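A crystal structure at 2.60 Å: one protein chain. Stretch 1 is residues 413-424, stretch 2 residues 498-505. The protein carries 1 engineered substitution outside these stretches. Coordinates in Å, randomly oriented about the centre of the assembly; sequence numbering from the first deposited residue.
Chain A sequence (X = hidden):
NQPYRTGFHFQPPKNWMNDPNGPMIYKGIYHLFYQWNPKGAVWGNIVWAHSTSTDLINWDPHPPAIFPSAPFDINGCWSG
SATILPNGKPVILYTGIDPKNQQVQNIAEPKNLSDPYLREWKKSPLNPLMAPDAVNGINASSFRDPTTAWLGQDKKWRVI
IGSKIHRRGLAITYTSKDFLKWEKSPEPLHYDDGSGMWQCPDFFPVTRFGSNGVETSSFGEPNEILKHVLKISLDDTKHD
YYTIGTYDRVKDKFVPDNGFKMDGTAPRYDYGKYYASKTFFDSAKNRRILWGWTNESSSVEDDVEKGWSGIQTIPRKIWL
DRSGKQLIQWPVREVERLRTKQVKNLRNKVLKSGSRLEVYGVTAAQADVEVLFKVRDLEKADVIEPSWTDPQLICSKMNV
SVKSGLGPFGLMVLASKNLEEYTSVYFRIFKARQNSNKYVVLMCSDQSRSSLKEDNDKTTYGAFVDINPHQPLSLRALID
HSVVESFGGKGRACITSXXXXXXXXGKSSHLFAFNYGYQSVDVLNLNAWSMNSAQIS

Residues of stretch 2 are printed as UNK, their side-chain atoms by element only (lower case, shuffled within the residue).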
# COMPACT_ATOMS: atom_id res chain seq x y z
N VAL A 413 -15.20 14.06 3.31
CA VAL A 413 -15.06 13.42 4.61
C VAL A 413 -14.44 14.37 5.60
O VAL A 413 -13.87 15.39 5.21
CB VAL A 413 -14.19 12.16 4.52
CG1 VAL A 413 -14.84 11.13 3.58
CG2 VAL A 413 -12.79 12.53 4.03
N LEU A 414 -14.54 14.01 6.88
CA LEU A 414 -14.02 14.83 7.97
C LEU A 414 -14.28 16.29 7.64
O LEU A 414 -13.47 17.15 7.94
CB LEU A 414 -12.51 14.63 8.17
CG LEU A 414 -11.99 13.37 8.87
CD1 LEU A 414 -12.07 12.21 7.91
CD2 LEU A 414 -10.56 13.57 9.35
N ALA A 415 -15.40 16.55 6.98
CA ALA A 415 -15.75 17.91 6.62
C ALA A 415 -16.08 18.67 7.91
O ALA A 415 -16.59 18.11 8.87
CB ALA A 415 -16.92 17.92 5.67
N SER A 416 -15.75 19.96 7.91
CA SER A 416 -15.98 20.82 9.07
C SER A 416 -17.46 21.22 9.18
O SER A 416 -18.28 20.81 8.36
CB SER A 416 -15.09 22.07 8.93
OG SER A 416 -14.87 22.70 10.17
N LYS A 417 -17.80 21.99 10.21
CA LYS A 417 -19.18 22.41 10.40
C LYS A 417 -19.75 22.95 9.08
O LYS A 417 -20.59 22.30 8.43
CB LYS A 417 -19.28 23.49 11.49
CG LYS A 417 -17.93 24.06 11.92
CD LYS A 417 -17.06 23.03 12.65
CE LYS A 417 -17.60 22.75 14.04
NZ LYS A 417 -16.66 22.01 14.92
N ASN A 418 -19.27 24.12 8.69
CA ASN A 418 -19.68 24.81 7.46
C ASN A 418 -18.61 24.82 6.35
O ASN A 418 -18.42 25.83 5.67
CB ASN A 418 -20.04 26.25 7.83
CG ASN A 418 -19.07 26.84 8.84
OD1 ASN A 418 -17.89 27.03 8.54
ND2 ASN A 418 -19.57 27.12 10.04
N LEU A 419 -17.93 23.69 6.18
CA LEU A 419 -16.89 23.51 5.16
C LEU A 419 -15.66 24.41 5.15
O LEU A 419 -15.07 24.63 4.09
CB LEU A 419 -17.51 23.55 3.76
CG LEU A 419 -18.36 22.37 3.27
CD1 LEU A 419 -18.68 22.62 1.80
CD2 LEU A 419 -17.61 21.05 3.43
N GLU A 420 -15.25 24.92 6.31
CA GLU A 420 -14.05 25.75 6.35
C GLU A 420 -12.86 24.84 6.08
O GLU A 420 -11.82 25.28 5.59
CB GLU A 420 -13.90 26.48 7.70
CG GLU A 420 -14.16 25.65 8.96
CD GLU A 420 -15.63 25.65 9.36
OE1 GLU A 420 -16.40 24.89 8.75
OE2 GLU A 420 -15.99 26.41 10.28
N GLU A 421 -13.03 23.56 6.39
CA GLU A 421 -11.99 22.57 6.14
C GLU A 421 -12.66 21.23 5.86
O GLU A 421 -13.43 20.73 6.67
CB GLU A 421 -11.00 22.46 7.32
CG GLU A 421 -11.51 21.74 8.55
CD GLU A 421 -10.57 21.86 9.74
OE1 GLU A 421 -10.93 21.36 10.82
OE2 GLU A 421 -9.49 22.45 9.60
N TYR A 422 -12.38 20.68 4.68
CA TYR A 422 -12.95 19.40 4.26
C TYR A 422 -12.02 18.71 3.27
O TYR A 422 -11.10 19.33 2.71
CB TYR A 422 -14.32 19.62 3.59
CG TYR A 422 -14.24 20.53 2.39
CD1 TYR A 422 -13.99 20.02 1.12
CD2 TYR A 422 -14.27 21.92 2.56
CE1 TYR A 422 -13.76 20.89 0.04
CE2 TYR A 422 -14.03 22.79 1.50
CZ TYR A 422 -13.77 22.27 0.24
OH TYR A 422 -13.49 23.14 -0.79
N THR A 423 -12.25 17.41 3.07
CA THR A 423 -11.45 16.62 2.14
C THR A 423 -12.42 16.18 1.06
O THR A 423 -13.56 15.86 1.35
CB THR A 423 -10.80 15.44 2.85
OG1 THR A 423 -9.66 15.91 3.59
CG2 THR A 423 -10.35 14.38 1.85
N SER A 424 -11.97 16.18 -0.19
CA SER A 424 -12.89 15.84 -1.26
C SER A 424 -12.40 14.91 -2.34
O SER A 424 -11.76 15.33 -3.30
CB SER A 424 -13.37 17.14 -1.89
OG SER A 424 -12.27 18.04 -2.03
N UNK A 498 -3.39 11.73 4.24
CA UNK A 498 -3.33 12.01 5.67
C UNK A 498 -3.82 13.43 5.93
O UNK A 498 -3.26 14.39 5.39
n UNK A 498 -1.42 10.28 8.76
c UNK A 498 -0.56 9.37 8.35
c UNK A 498 -1.15 10.70 5.51
c UNK A 498 -1.89 11.86 6.16
n UNK A 498 -0.60 8.92 7.10
c UNK A 498 -1.56 9.37 6.09
n UNK A 498 0.37 8.91 9.18
N UNK A 499 -4.86 13.56 6.75
CA UNK A 499 -5.45 14.85 7.09
C UNK A 499 -5.34 15.13 8.59
O UNK A 499 -5.31 14.22 9.41
c UNK A 499 -7.77 13.80 7.23
c UNK A 499 -6.95 14.92 6.61
c UNK A 499 -7.55 16.28 6.97
N UNK A 500 -5.27 16.42 8.93
CA UNK A 500 -5.12 16.85 10.31
C UNK A 500 -5.94 18.12 10.52
O UNK A 500 -5.40 19.23 10.62
c UNK A 500 -1.05 13.78 9.66
c UNK A 500 -2.75 15.94 10.25
c UNK A 500 -2.56 14.90 11.16
o UNK A 500 -0.19 12.72 9.41
c UNK A 500 -1.72 13.82 10.87
c UNK A 500 -1.23 14.80 8.72
c UNK A 500 -2.07 15.87 9.02
c UNK A 500 -3.65 17.11 10.59
N UNK A 501 -7.27 17.97 10.57
CA UNK A 501 -8.21 19.08 10.75
C UNK A 501 -8.29 19.55 12.20
O UNK A 501 -8.15 18.75 13.14
c UNK A 501 -7.99 16.69 10.45
c UNK A 501 -9.43 17.08 10.79
c UNK A 501 -9.53 18.49 10.28
N UNK A 502 -8.53 20.85 12.37
CA UNK A 502 -8.64 21.45 13.70
C UNK A 502 -10.09 21.51 14.20
O UNK A 502 -10.33 21.53 15.41
c UNK A 502 -5.85 22.52 14.98
n UNK A 502 -5.21 23.45 17.28
c UNK A 502 -5.87 23.71 15.95
c UNK A 502 -6.49 22.87 13.63
c UNK A 502 -8.01 22.85 13.69
N UNK A 503 -11.05 21.52 13.27
CA UNK A 503 -12.48 21.56 13.59
C UNK A 503 -13.15 20.22 13.34
O UNK A 503 -14.12 19.87 14.01
c UNK A 503 -12.99 24.08 13.18
c UNK A 503 -13.94 24.43 14.32
c UNK A 503 -13.19 22.63 12.76
c UNK A 503 -13.20 24.99 11.98
N UNK A 504 -12.64 19.47 12.38
CA UNK A 504 -13.22 18.17 12.04
C UNK A 504 -12.58 17.04 12.85
O UNK A 504 -11.70 16.31 12.36
c UNK A 504 -13.05 17.91 10.55
N UNK A 505 -13.04 16.89 14.09
CA UNK A 505 -12.52 15.86 14.99
C UNK A 505 -13.56 15.33 16.00
O UNK A 505 -14.48 16.05 16.40
c UNK A 505 -11.27 16.37 15.75
c UNK A 505 -10.04 16.26 14.85
c UNK A 505 -11.47 17.82 16.20
c UNK A 505 -10.34 18.37 17.05

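Position 498 carries seven side-chain atoms: three carbons in a row, a nitrogen, then a carbon bearing two more nitrogens. That guanidinium makes it Arg498. Its side chain is out of reach of stretch 1; its NE and NH2 are hydrogen-bonded elsewhere in the structure.

Position 499 has three carbons, one carrying the other two. The fork at the first carbon, with no longer arm and no oxygen, gives Val499. Its CB points toward stretch 1, where CG1 lies 3.5 Å from Leu414 CD2 and CG2 lies 4.0 Å from Thr423 OG1.

At position 500 one carbon leads to a six-carbon ring bearing an oxygen, the signature of Tyr500. Its CA-to-CB bond points away from stretch 1, the side chain makes no contact there, and its OH is hydrogen-bonded elsewhere in the structure.

Position 501 has three carbons that close a ring onto its own backbone nitrogen, which can only be Pro501. CG sits 4.0 Å from Leu414 CD2, and CB lies 3.2 Å from Glu421 OE1. Having no N-H to offer, it leaves the carboxylate to the amides that follow.

Position 502 is four carbons in a row ending in nitrogen: Lys502. Its side-chain end leads away from stretch 1, but its backbone N makes a weak hydrogen bond to Glu421 OE2 at 3.3 Å.

Position 503 has four carbons forked at the second, hence Leu503. Of the eight positions it has the largest area covered by stretch 1. CD1 approaches Glu420 CG at 3.2 Å, CD2 is 3.7 Å from Lys417 NZ, and CB is 3.1 Å from Ser416 OG. Its backbone works too: N donates to Glu421 OE1 at a very short 2.5 Å, and O accepts a weak bond from Lys417 NZ at 3.4 Å.

A single carbon at position 504 identifies Ala504. Its CB lies 4.1 Å from Leu414 CB, and its CA is 4.8 Å from Ser416 CA. Its N donates to Glu421 OE1 at 3.0 Å.

Position 505 has four carbons forked at the first, one arm two carbons long: Ile505. Its CB points away, and it makes no contact with stretch 1.

The contact pairs a polar anchor with an apolar patch. Glu421, buried and nearly extended beyond CB, reaches into the loop and gathers consecutive backbone amides; these bonds are made to backbone N atoms, so they use no side-chain polar group of the loop. Leu414 supplies the greasy counterpart, touching Val499, Pro501 and Ala504, while Leu503 covers the more exposed flank.

Stretch 2 498-505: RVYPKLAI
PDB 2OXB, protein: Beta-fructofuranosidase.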